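Local coordinates for protein TRAP dicarboxylate transporter, DctP subunit (Chromohalobacter salexigens, PDB 4P1L) that binds D-glucuronate and probably serves as the periplasmic solute-binding component of a TRAP transport system that carries solutes into the cytoplasm, at residues 93-104 with 168-176; 218-228 with 283-293. All blocks are in the same frame, centred on the assembly; numbering follows the deposited sequence. Where two conformers were deposited one is given.

Contact 1 (93-104 with 168-176); sequences GPIVPAANVLSL and VMNNDLYVQ. With BDP (beta-D-glucopyranuronic acid), chain C.
Ser103 and Leu173 share the most surface here. The CD1 methyl of Leu173 lies against the 93-104 backbone, 3.5 Å from Asn100 O, and beside Ser103 CB at 3.9 Å. On the ligand side of this methyl, Ser103 OG meets Tyr174 OH at 2.6 Å, a short hydroxyl-hydroxyl hydrogen bond whose direction is open; both residues are buried. Asn171, next in buried area, works in two directions. Its CG stands trans to the backbone N (chi1 -174°), which sends ND2 across to Asn100 OD1 at 3.0 Å. The donor arrives nearly in line with that C=O (173°), and the two amide planes are turned 77° apart. The OD1 branch meanwhile accepts from Leu173 N at 3.0 Å, making Asn171 the N-cap of helix 172-181 just where the chain leaves the glucuronate pocket of this solute-binding fold. ND2 has a second acceptor in Gly90 O. With an alanine in place of Asn171, the first turn would be likely to lose its side-chain cap, and Asn100 OD1 the amide N-H that reaches it from the helix start. Just before Asn171, Asn170 O touches CG of the Pro94 ring (3.4 Å). One residue earlier, Met169, present as selenomethionine, bends at chi3 and brings SE to 3.5 Å from C6 of the bound glucuronate, which Arg146 and Arg167 hydrogen-bond.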
loop_
_atom_site.group_PDB
_atom_site.type_symbol
_atom_site.label_atom_id
_atom_site.label_comp_id
_atom_site.label_asym_id
_atom_site.label_seq_id
_atom_site.Cartn_x
_atom_site.Cartn_y
_atom_site.Cartn_z
ATOM N N GLY A 93 8.016 5.771 1.332
ATOM C CA GLY A 93 8.283 7.166 0.979
ATOM C C GLY A 93 9.340 7.838 1.831
ATOM O O GLY A 93 10.258 8.487 1.311
ATOM N N PRO A 94 9.238 7.698 3.151
ATOM C CA PRO A 94 10.281 8.307 3.991
ATOM C C PRO A 94 11.682 7.704 3.823
ATOM O O PRO A 94 12.648 8.291 4.304
ATOM C CB PRO A 94 9.766 8.063 5.411
ATOM C CG PRO A 94 8.246 8.052 5.255
ATOM C CD PRO A 94 7.980 7.457 3.889
ATOM N N ILE A 95 11.792 6.561 3.151
ATOM C CA ILE A 95 13.056 5.863 3.023
ATOM C C ILE A 95 13.658 6.070 1.634
ATOM O O ILE A 95 14.876 6.206 1.496
ATOM C CB ILE A 95 12.843 4.376 3.333
ATOM C CG1 ILE A 95 12.366 4.259 4.789
ATOM C CG2 ILE A 95 14.125 3.591 3.131
ATOM C CD1 ILE A 95 11.523 3.102 5.067
ATOM N N VAL A 96 12.791 6.108 0.618
ATOM C CA VAL A 96 13.200 6.227 -0.783
ATOM C C VAL A 96 12.495 7.424 -1.406
ATOM O O VAL A 96 11.303 7.377 -1.657
ATOM C CB VAL A 96 12.790 4.999 -1.604
ATOM C CG1 VAL A 96 13.269 5.132 -3.044
ATOM C CG2 VAL A 96 13.298 3.732 -0.985
ATOM N N PRO A 97 13.235 8.509 -1.670
ATOM C CA PRO A 97 12.558 9.741 -2.098
ATOM C C PRO A 97 11.588 9.579 -3.273
ATOM O O PRO A 97 10.470 10.094 -3.189
ATOM C CB PRO A 97 13.727 10.669 -2.434
ATOM C CG PRO A 97 14.787 10.246 -1.466
ATOM C CD PRO A 97 14.651 8.739 -1.330
ATOM N N ALA A 98 11.987 8.869 -4.320
ATOM C CA ALA A 98 11.137 8.675 -5.498
ATOM C C ALA A 98 9.826 8.003 -5.169
ATOM O O ALA A 98 8.802 8.273 -5.814
ATOM C CB ALA A 98 11.884 7.861 -6.585
ATOM N N ALA A 99 9.840 7.123 -4.166
ATOM C CA ALA A 99 8.628 6.425 -3.770
ATOM C C ALA A 99 7.558 7.373 -3.271
ATOM O O ALA A 99 6.368 7.045 -3.363
ATOM C CB ALA A 99 8.937 5.337 -2.698
ATOM N N ASN A 100 7.940 8.547 -2.758
ATOM C CA ASN A 100 6.927 9.502 -2.289
ATOM C C ASN A 100 5.976 9.955 -3.388
ATOM O O ASN A 100 4.858 10.381 -3.106
ATOM C CB ASN A 100 7.551 10.749 -1.665
ATOM C CG ASN A 100 7.904 10.551 -0.225
ATOM O OD1 ASN A 100 7.068 10.140 0.569
ATOM N ND2 ASN A 100 9.173 10.789 0.114
ATOM N N VAL A 101 6.410 9.856 -4.641
ATOM C CA VAL A 101 5.540 10.262 -5.743
ATOM C C VAL A 101 4.241 9.464 -5.711
ATOM O O VAL A 101 3.177 9.995 -6.017
ATOM C CB VAL A 101 6.252 10.074 -7.101
ATOM C CG1 VAL A 101 5.282 10.260 -8.264
ATOM C CG2 VAL A 101 7.416 11.064 -7.222
ATOM N N LEU A 102 4.329 8.196 -5.307
ATOM C CA LEU A 102 3.188 7.300 -5.285
ATOM C C LEU A 102 2.192 7.655 -4.196
ATOM O O LEU A 102 1.057 7.193 -4.220
ATOM C CB LEU A 102 3.660 5.851 -5.092
ATOM C CG LEU A 102 4.586 5.358 -6.179
ATOM C CD1 LEU A 102 5.144 3.959 -5.788
ATOM C CD2 LEU A 102 3.915 5.347 -7.545
ATOM N N SER A 103 2.628 8.465 -3.240
ATOM C CA SER A 103 1.764 8.910 -2.139
ATOM C C SER A 103 1.158 10.268 -2.402
ATOM O O SER A 103 0.478 10.817 -1.541
ATOM C CB SER A 103 2.560 8.940 -0.834
ATOM O OG SER A 103 2.813 7.625 -0.394
ATOM N N LEU A 104 1.376 10.819 -3.592
ATOM C CA LEU A 104 0.640 12.021 -3.943
ATOM C C LEU A 104 -0.827 11.646 -4.157
ATOM O O LEU A 104 -1.126 10.745 -4.948
ATOM C CB LEU A 104 1.268 12.709 -5.170
ATOM C CG LEU A 104 2.651 13.354 -4.973
ATOM C CD1 LEU A 104 3.346 13.671 -6.315
ATOM C CD2 LEU A 104 2.531 14.653 -4.131
ATOM N N VAL A 168 -3.521 8.045 9.894
ATOM C CA VAL A 168 -2.841 7.803 8.631
ATOM C C VAL A 168 -1.594 6.975 8.888
ATOM O O VAL A 168 -1.176 6.790 10.037
ATOM C CB VAL A 168 -2.461 9.124 7.918
ATOM C CG1 VAL A 168 -3.694 9.849 7.466
ATOM C CG2 VAL A 168 -1.588 10.008 8.802
HETATM N N MSE A 169 -1.017 6.446 7.816
HETATM C CA MSE A 169 0.265 5.780 7.896
HETATM C C MSE A 169 1.332 6.856 8.110
HETATM O O MSE A 169 1.040 8.061 8.011
HETATM C CB MSE A 169 0.526 5.010 6.600
HETATM C CG MSE A 169 -0.422 3.840 6.407
HETATM SE SE MSE A 169 0.048 2.688 4.895
HETATM C CE MSE A 169 -0.345 3.938 3.473
ATOM N N ASN A 170 2.560 6.429 8.371
ATOM C CA ASN A 170 3.610 7.387 8.736
ATOM C C ASN A 170 4.342 7.920 7.515
ATOM O O ASN A 170 5.447 7.489 7.191
ATOM C CB ASN A 170 4.602 6.816 9.772
ATOM C CG ASN A 170 5.440 7.920 10.445
ATOM O OD1 ASN A 170 5.009 9.083 10.540
ATOM N ND2 ASN A 170 6.647 7.561 10.898
ATOM N N ASN A 171 3.672 8.838 6.823
ATOM C CA ASN A 171 4.242 9.609 5.747
ATOM C C ASN A 171 3.621 11.006 5.883
ATOM O O ASN A 171 2.403 11.160 5.947
ATOM C CB ASN A 171 3.906 8.976 4.412
ATOM C CG ASN A 171 4.588 9.657 3.251
ATOM O OD1 ASN A 171 4.749 10.879 3.215
ATOM N ND2 ASN A 171 5.006 8.854 2.284
ATOM N N ASP A 172 4.471 12.021 5.977
ATOM C CA ASP A 172 4.006 13.386 6.223
ATOM C C ASP A 172 3.003 13.833 5.151
ATOM O O ASP A 172 2.143 14.673 5.416
ATOM C CB ASP A 172 5.180 14.380 6.216
ATOM C CG ASP A 172 6.092 14.248 7.427
ATOM O OD1 ASP A 172 5.753 13.489 8.358
ATOM O OD2 ASP A 172 7.137 14.932 7.443
ATOM N N LEU A 173 3.126 13.295 3.943
ATOM C CA LEU A 173 2.204 13.650 2.871
ATOM C C LEU A 173 0.754 13.378 3.250
ATOM O O LEU A 173 -0.147 14.125 2.831
ATOM C CB LEU A 173 2.511 12.905 1.564
ATOM C CG LEU A 173 3.683 13.445 0.754
ATOM C CD1 LEU A 173 4.002 12.567 -0.449
ATOM C CD2 LEU A 173 3.394 14.868 0.278
ATOM N N TYR A 174 0.532 12.311 4.011
ATOM C CA TYR A 174 -0.828 11.935 4.452
ATOM C C TYR A 174 -1.406 12.906 5.480
ATOM O O TYR A 174 -2.595 13.127 5.517
ATOM C CB TYR A 174 -0.869 10.507 5.020
ATOM C CG TYR A 174 -0.286 9.463 4.092
ATOM C CD1 TYR A 174 -0.374 9.609 2.714
ATOM C CD2 TYR A 174 0.376 8.353 4.599
ATOM C CE1 TYR A 174 0.172 8.653 1.849
ATOM C CE2 TYR A 174 0.938 7.408 3.762
ATOM C CZ TYR A 174 0.845 7.555 2.392
ATOM O OH TYR A 174 1.385 6.594 1.557
ATOM N N VAL A 175 -0.563 13.450 6.351
ATOM C CA VAL A 175 -1.034 14.493 7.266
ATOM C C VAL A 175 -1.399 15.749 6.463
ATOM O O VAL A 175 -2.447 16.376 6.684
ATOM C CB VAL A 175 0.026 14.792 8.333
ATOM C CG1 VAL A 175 -0.411 15.961 9.244
ATOM C CG2 VAL A 175 0.324 13.544 9.130
ATOM N N GLN A 176 -0.539 16.116 5.514
ATOM C CA GLN A 176 -0.835 17.239 4.656
ATOM C C GLN A 176 -2.146 16.983 3.918
ATOM O O GLN A 176 -2.990 17.886 3.796
ATOM C CB GLN A 176 0.324 17.516 3.692
ATOM C CG GLN A 176 0.396 18.933 3.235
ATOM C CD GLN A 176 1.550 19.177 2.286
ATOM O OE1 GLN A 176 2.275 18.240 1.907
ATOM N NE2 GLN A 176 1.704 20.432 1.862
HETATM C C1 BDP C . -2.960 -1.611 3.845
HETATM C C2 BDP C . -1.585 -2.034 3.349
HETATM C C3 BDP C . -0.742 -2.408 4.508
HETATM C C4 BDP C . -0.650 -1.213 5.403
HETATM C C5 BDP C . -2.060 -0.755 5.861
HETATM C C6 BDP C . -2.024 0.491 6.743
HETATM O O2 BDP C . -1.791 -3.160 2.512
HETATM O O3 BDP C . 0.653 -2.670 3.958
HETATM O O4 BDP C . 0.156 -1.514 6.556
HETATM O O5 BDP C . -2.839 -0.490 4.737
HETATM O O6A BDP C . -3.004 1.297 6.630
HETATM O O1 BDP C . -3.739 -1.212 2.772
HETATM O O6B BDP C . -1.107 0.632 7.579
#

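Contact 2 (218-228 with 283-293)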
loop_
_atom_site.group_PDB
_atom_site.type_symbol
_atom_site.label_atom_id
_atom_site.label_comp_id
_atom_site.label_asym_id
_atom_site.label_seq_id
_atom_site.Cartn_x
_atom_site.Cartn_y
_atom_site.Cartn_z
ATOM N N TYR A 218 -14.391 -1.782 10.447
ATOM C CA TYR A 218 -15.781 -1.556 10.060
ATOM C C TYR A 218 -16.756 -1.776 11.215
ATOM O O TYR A 218 -17.865 -1.268 11.186
ATOM C CB TYR A 218 -16.146 -2.483 8.910
ATOM C CG TYR A 218 -16.391 -3.924 9.309
ATOM C CD1 TYR A 218 -15.347 -4.814 9.453
ATOM C CD2 TYR A 218 -17.690 -4.402 9.493
ATOM C CE1 TYR A 218 -15.568 -6.137 9.800
ATOM C CE2 TYR A 218 -17.918 -5.725 9.840
ATOM C CZ TYR A 218 -16.858 -6.583 9.981
ATOM O OH TYR A 218 -17.073 -7.889 10.322
ATOM N N GLU A 219 -16.342 -2.526 12.226
ATOM C CA GLU A 219 -17.197 -2.771 13.376
ATOM C C GLU A 219 -17.350 -1.538 14.250
ATOM O O GLU A 219 -18.273 -1.474 15.058
ATOM C CB GLU A 219 -16.639 -3.909 14.229
ATOM C CG GLU A 219 -16.574 -5.252 13.532
ATOM C CD GLU A 219 -15.741 -6.249 14.313
ATOM O OE1 GLU A 219 -15.479 -5.985 15.507
ATOM O OE2 GLU A 219 -15.329 -7.273 13.731
ATOM N N VAL A 220 -16.432 -0.578 14.133
ATOM C CA VAL A 220 -16.478 0.597 14.995
ATOM C C VAL A 220 -16.729 1.871 14.187
ATOM O O VAL A 220 -17.478 2.756 14.604
ATOM C CB VAL A 220 -15.196 0.731 15.834
ATOM C CG1 VAL A 220 -15.215 2.042 16.637
ATOM C CG2 VAL A 220 -15.046 -0.474 16.758
ATOM N N ALA A 221 -16.168 1.924 12.992
ATOM C CA ALA A 221 -16.358 3.086 12.119
ATOM C C ALA A 221 -17.271 2.666 10.965
ATOM O O ALA A 221 -16.808 2.112 9.966
ATOM C CB ALA A 221 -15.033 3.586 11.629
ATOM N N ASN A 222 -18.567 2.961 11.146
ATOM C CA ASN A 222 -19.669 2.469 10.317
ATOM C C ASN A 222 -19.896 3.230 9.005
ATOM O O ASN A 222 -20.673 2.774 8.170
ATOM C CB ASN A 222 -20.975 2.504 11.143
ATOM C CG ASN A 222 -22.024 1.478 10.663
ATOM O OD1 ASN A 222 -21.745 0.283 10.575
ATOM N ND2 ASN A 222 -23.226 1.947 10.365
ATOM N N TYR A 223 -19.232 4.376 8.827
ATOM C CA TYR A 223 -19.415 5.212 7.641
ATOM C C TYR A 223 -18.177 5.082 6.791
ATOM O O TYR A 223 -17.083 5.368 7.250
ATOM C CB TYR A 223 -19.583 6.678 8.012
ATOM C CG TYR A 223 -20.796 6.913 8.891
ATOM C CD1 TYR A 223 -22.063 7.048 8.341
ATOM C CD2 TYR A 223 -20.671 6.943 10.271
ATOM C CE1 TYR A 223 -23.169 7.246 9.151
ATOM C CE2 TYR A 223 -21.784 7.128 11.093
ATOM C CZ TYR A 223 -23.025 7.273 10.523
ATOM O OH TYR A 223 -24.135 7.466 11.323
ATOM N N TYR A 224 -18.353 4.647 5.552
ATOM C CA TYR A 224 -17.254 4.522 4.620
ATOM C C TYR A 224 -17.610 5.415 3.447
ATOM O O TYR A 224 -18.654 5.232 2.821
ATOM C CB TYR A 224 -17.120 3.057 4.200
ATOM C CG TYR A 224 -15.888 2.697 3.391
ATOM C CD1 TYR A 224 -15.872 2.795 2.002
ATOM C CD2 TYR A 224 -14.737 2.230 4.019
ATOM C CE1 TYR A 224 -14.731 2.447 1.264
ATOM C CE2 TYR A 224 -13.601 1.897 3.291
ATOM C CZ TYR A 224 -13.593 2.012 1.921
ATOM O OH TYR A 224 -12.462 1.625 1.201
ATOM N N SER A 225 -16.748 6.380 3.153
ATOM C CA SER A 225 -17.048 7.377 2.111
ATOM C C SER A 225 -15.973 7.285 1.034
ATOM O O SER A 225 -14.793 7.408 1.338
ATOM C CB SER A 225 -17.080 8.764 2.714
ATOM O OG SER A 225 -18.069 8.903 3.741
ATOM N N LEU A 226 -16.395 7.114 -0.221
ATOM C CA LEU A 226 -15.500 6.709 -1.302
ATOM C C LEU A 226 -14.688 7.859 -1.902
ATOM O O LEU A 226 -14.775 8.192 -3.108
ATOM C CB LEU A 226 -16.309 5.958 -2.373
ATOM C CG LEU A 226 -16.753 4.561 -1.935
ATOM C CD1 LEU A 226 -17.912 4.019 -2.767
ATOM C CD2 LEU A 226 -15.577 3.605 -2.028
ATOM N N THR A 227 -13.853 8.451 -1.063
ATOM C CA THR A 227 -12.879 9.425 -1.528
ATOM C C THR A 227 -11.845 8.862 -2.530
ATOM O O THR A 227 -11.400 9.605 -3.394
ATOM C CB THR A 227 -12.157 10.053 -0.341
ATOM O OG1 THR A 227 -11.709 9.014 0.548
ATOM C CG2 THR A 227 -13.082 11.042 0.393
ATOM N N GLU A 228 -11.426 7.589 -2.378
ATOM C CA GLU A 228 -10.528 6.912 -3.307
ATOM C C GLU A 228 -9.304 7.794 -3.592
ATOM O O GLU A 228 -8.879 7.977 -4.739
ATOM C CB GLU A 228 -11.292 6.486 -4.577
ATOM C CG GLU A 228 -12.436 5.552 -4.227
ATOM C CD GLU A 228 -13.278 5.088 -5.391
ATOM O OE1 GLU A 228 -13.729 3.925 -5.381
ATOM O OE2 GLU A 228 -13.526 5.884 -6.293
ATOM N N ALA A 283 -23.259 -6.317 7.225
ATOM C CA ALA A 283 -23.099 -5.939 8.630
ATOM C C ALA A 283 -23.716 -4.577 8.976
ATOM O O ALA A 283 -23.673 -4.151 10.126
ATOM C CB ALA A 283 -21.636 -5.950 9.008
ATOM N N GLY A 284 -24.243 -3.877 7.978
ATOM C CA GLY A 284 -24.930 -2.624 8.220
ATOM C C GLY A 284 -24.113 -1.363 7.989
ATOM O O GLY A 284 -24.582 -0.268 8.322
ATOM N N VAL A 285 -22.895 -1.509 7.461
ATOM C CA VAL A 285 -22.056 -0.358 7.141
ATOM C C VAL A 285 -22.762 0.532 6.141
ATOM O O VAL A 285 -23.416 0.059 5.193
ATOM C CB VAL A 285 -20.654 -0.798 6.619
ATOM C CG1 VAL A 285 -19.866 0.381 6.064
ATOM C CG2 VAL A 285 -19.866 -1.464 7.739
ATOM N N LYS A 286 -22.633 1.835 6.366
ATOM C CA LYS A 286 -23.185 2.827 5.481
ATOM C C LYS A 286 -22.091 3.335 4.541
ATOM O O LYS A 286 -21.142 4.025 4.963
ATOM C CB LYS A 286 -23.762 3.967 6.304
ATOM C CG LYS A 286 -24.868 3.490 7.258
ATOM C CD LYS A 286 -25.277 4.576 8.242
ATOM C CE LYS A 286 -26.335 4.092 9.244
ATOM N NZ LYS A 286 -26.460 5.031 10.414
ATOM N N ILE A 287 -22.214 2.946 3.272
ATOM C CA ILE A 287 -21.265 3.340 2.241
ATOM C C ILE A 287 -21.876 4.421 1.368
ATOM O O ILE A 287 -23.012 4.288 0.922
ATOM C CB ILE A 287 -20.903 2.164 1.309
ATOM C CG1 ILE A 287 -20.290 1.010 2.110
ATOM C CG2 ILE A 287 -19.909 2.622 0.235
ATOM C CD1 ILE A 287 -20.001 -0.225 1.286
ATOM N N ASN A 288 -21.121 5.491 1.120
ATOM C CA ASN A 288 -21.569 6.545 0.215
ATOM C C ASN A 288 -20.476 6.967 -0.734
ATOM O O ASN A 288 -19.325 7.108 -0.330
ATOM C CB ASN A 288 -22.081 7.800 0.969
ATOM C CG ASN A 288 -20.960 8.581 1.661
ATOM O OD1 ASN A 288 -20.403 8.133 2.662
ATOM N ND2 ASN A 288 -20.655 9.761 1.145
ATOM N N GLU A 289 -20.840 7.151 -2.003
ATOM C CA GLU A 289 -19.995 7.850 -2.948
ATOM C C GLU A 289 -19.978 9.287 -2.421
ATOM O O GLU A 289 -20.977 9.760 -1.864
ATOM C CB GLU A 289 -20.583 7.821 -4.369
ATOM C CG GLU A 289 -20.864 6.417 -4.921
ATOM C CD GLU A 289 -19.591 5.696 -5.374
ATOM O OE1 GLU A 289 -18.481 6.300 -5.366
ATOM O OE2 GLU A 289 -19.708 4.516 -5.754
ATOM N N VAL A 290 -18.864 9.975 -2.595
ATOM C CA VAL A 290 -18.797 11.391 -2.281
ATOM C C VAL A 290 -19.456 12.178 -3.396
ATOM O O VAL A 290 -19.710 11.651 -4.478
ATOM C CB VAL A 290 -17.347 11.908 -2.032
ATOM C CG1 VAL A 290 -16.711 11.183 -0.839
ATOM C CG2 VAL A 290 -16.454 11.780 -3.277
ATOM N N ASP A 291 -19.754 13.438 -3.119
ATOM C CA ASP A 291 -20.382 14.316 -4.091
ATOM C C ASP A 291 -19.555 14.445 -5.345
ATOM O O ASP A 291 -20.081 14.313 -6.432
ATOM C CB ASP A 291 -20.568 15.721 -3.504
ATOM C CG ASP A 291 -21.794 15.828 -2.633
ATOM O OD1 ASP A 291 -22.381 14.768 -2.294
ATOM O OD2 ASP A 291 -22.174 16.967 -2.301
ATOM N N ASP A 292 -18.267 14.729 -5.187
ATOM C CA ASP A 292 -17.412 15.118 -6.315
ATOM C C ASP A 292 -15.929 14.947 -5.947
ATOM O O ASP A 292 -15.347 15.791 -5.262
ATOM C CB ASP A 292 -17.721 16.551 -6.690
ATOM C CG ASP A 292 -16.825 17.084 -7.799
ATOM O OD1 ASP A 292 -16.128 16.285 -8.481
ATOM O OD2 ASP A 292 -16.836 18.318 -7.966
ATOM N N LYS A 293 -15.342 13.839 -6.400
ATOM C CA LYS A 293 -13.963 13.509 -6.082
ATOM C C LYS A 293 -13.024 14.608 -6.567
ATOM O O LYS A 293 -11.989 14.889 -5.944
ATOM C CB LYS A 293 -13.588 12.138 -6.675
ATOM C CG LYS A 293 -14.076 10.947 -5.845
ATOM C CD LYS A 293 -13.940 9.603 -6.603
ATOM C CE LYS A 293 -12.489 9.297 -6.979
ATOM N NZ LYS A 293 -12.346 7.949 -7.684
HETATM O O HOH W 1 -24.267 5.031 12.972
HETATM O O HOH W 2 -17.034 8.578 -4.584
HETATM O O HOH W 3 -9.708 7.403 -7.291
HETATM O O HOH W 4 -16.421 5.317 -6.906
#
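Tyr224 and its neighbours pair with 286-288 as parallel strands. Four backbone hydrogen bonds carry the ladder: Lys286 N to Asn222 O (2.8 Å), Tyr224 N to Lys286 O, Asn288 N to Tyr224 O, and Leu226 N to Asn288 O. Among polar side chains, Ser225 OG donates to Asn288 OD1 at 2.7 Å, on a lone pair in the carbonyl plane. Asn288 CG sits between its backbone N and carbonyl carbon (chi1 70°), which turns the amide toward Ser225. Past strand 286-288, Lys293 NZ forms a salt bridge with Glu228 OE2 at 2.8 Å, reaching it from the anti side, and one water links Leu226 O, Glu289 OE1 and Val290 N. Apolar contacts run along the ladder: Leu226 CD1 meets Ile287 CG2 (3.9 Å), Tyr218 meets Val285 CG2 with its ring edge, and Lys286 runs alongside Tyr223, its CD 3.5 Å from CE1. Pro154 covers Tyr223 and Asn288. Strand 286-288 edges a four-stranded mixed sheet, and 223-230 separates it from 146-150. On the Tyr224 and Ile287 face lies helix 209-214, with Tyr209 stacked on Tyr224, whose OH bonds to Asn207 O; helix 248-282 adds Ile280 against Val285 and Leu281 against Ile287.

From the N terminus, the chain leaves strand 84-88 of the five-stranded sheet and enters 93-104; contact 1, which joins this loop to the start of helix 172-181, closes a loop of 63 residues. That loop holds helices 111-118 and 121-132, strands 135-141 and 146-150, and the ligand residues Arg146 and Arg167. The chain then supplies Tyr190, Asn207 and Asn208 before contact 2, pairing strands 223-230 and 286-288, closes a second loop of 54 residues, with Glu234 on strand 234-239 and helix 248-282. The loops follow in series, neither nested nor crossed; nearest atoms of contacts 1 and 2 lie about 8 Å apart. Strand 146-150 pairs with 223-230, so the first loop and contact 2 meet in one sheet.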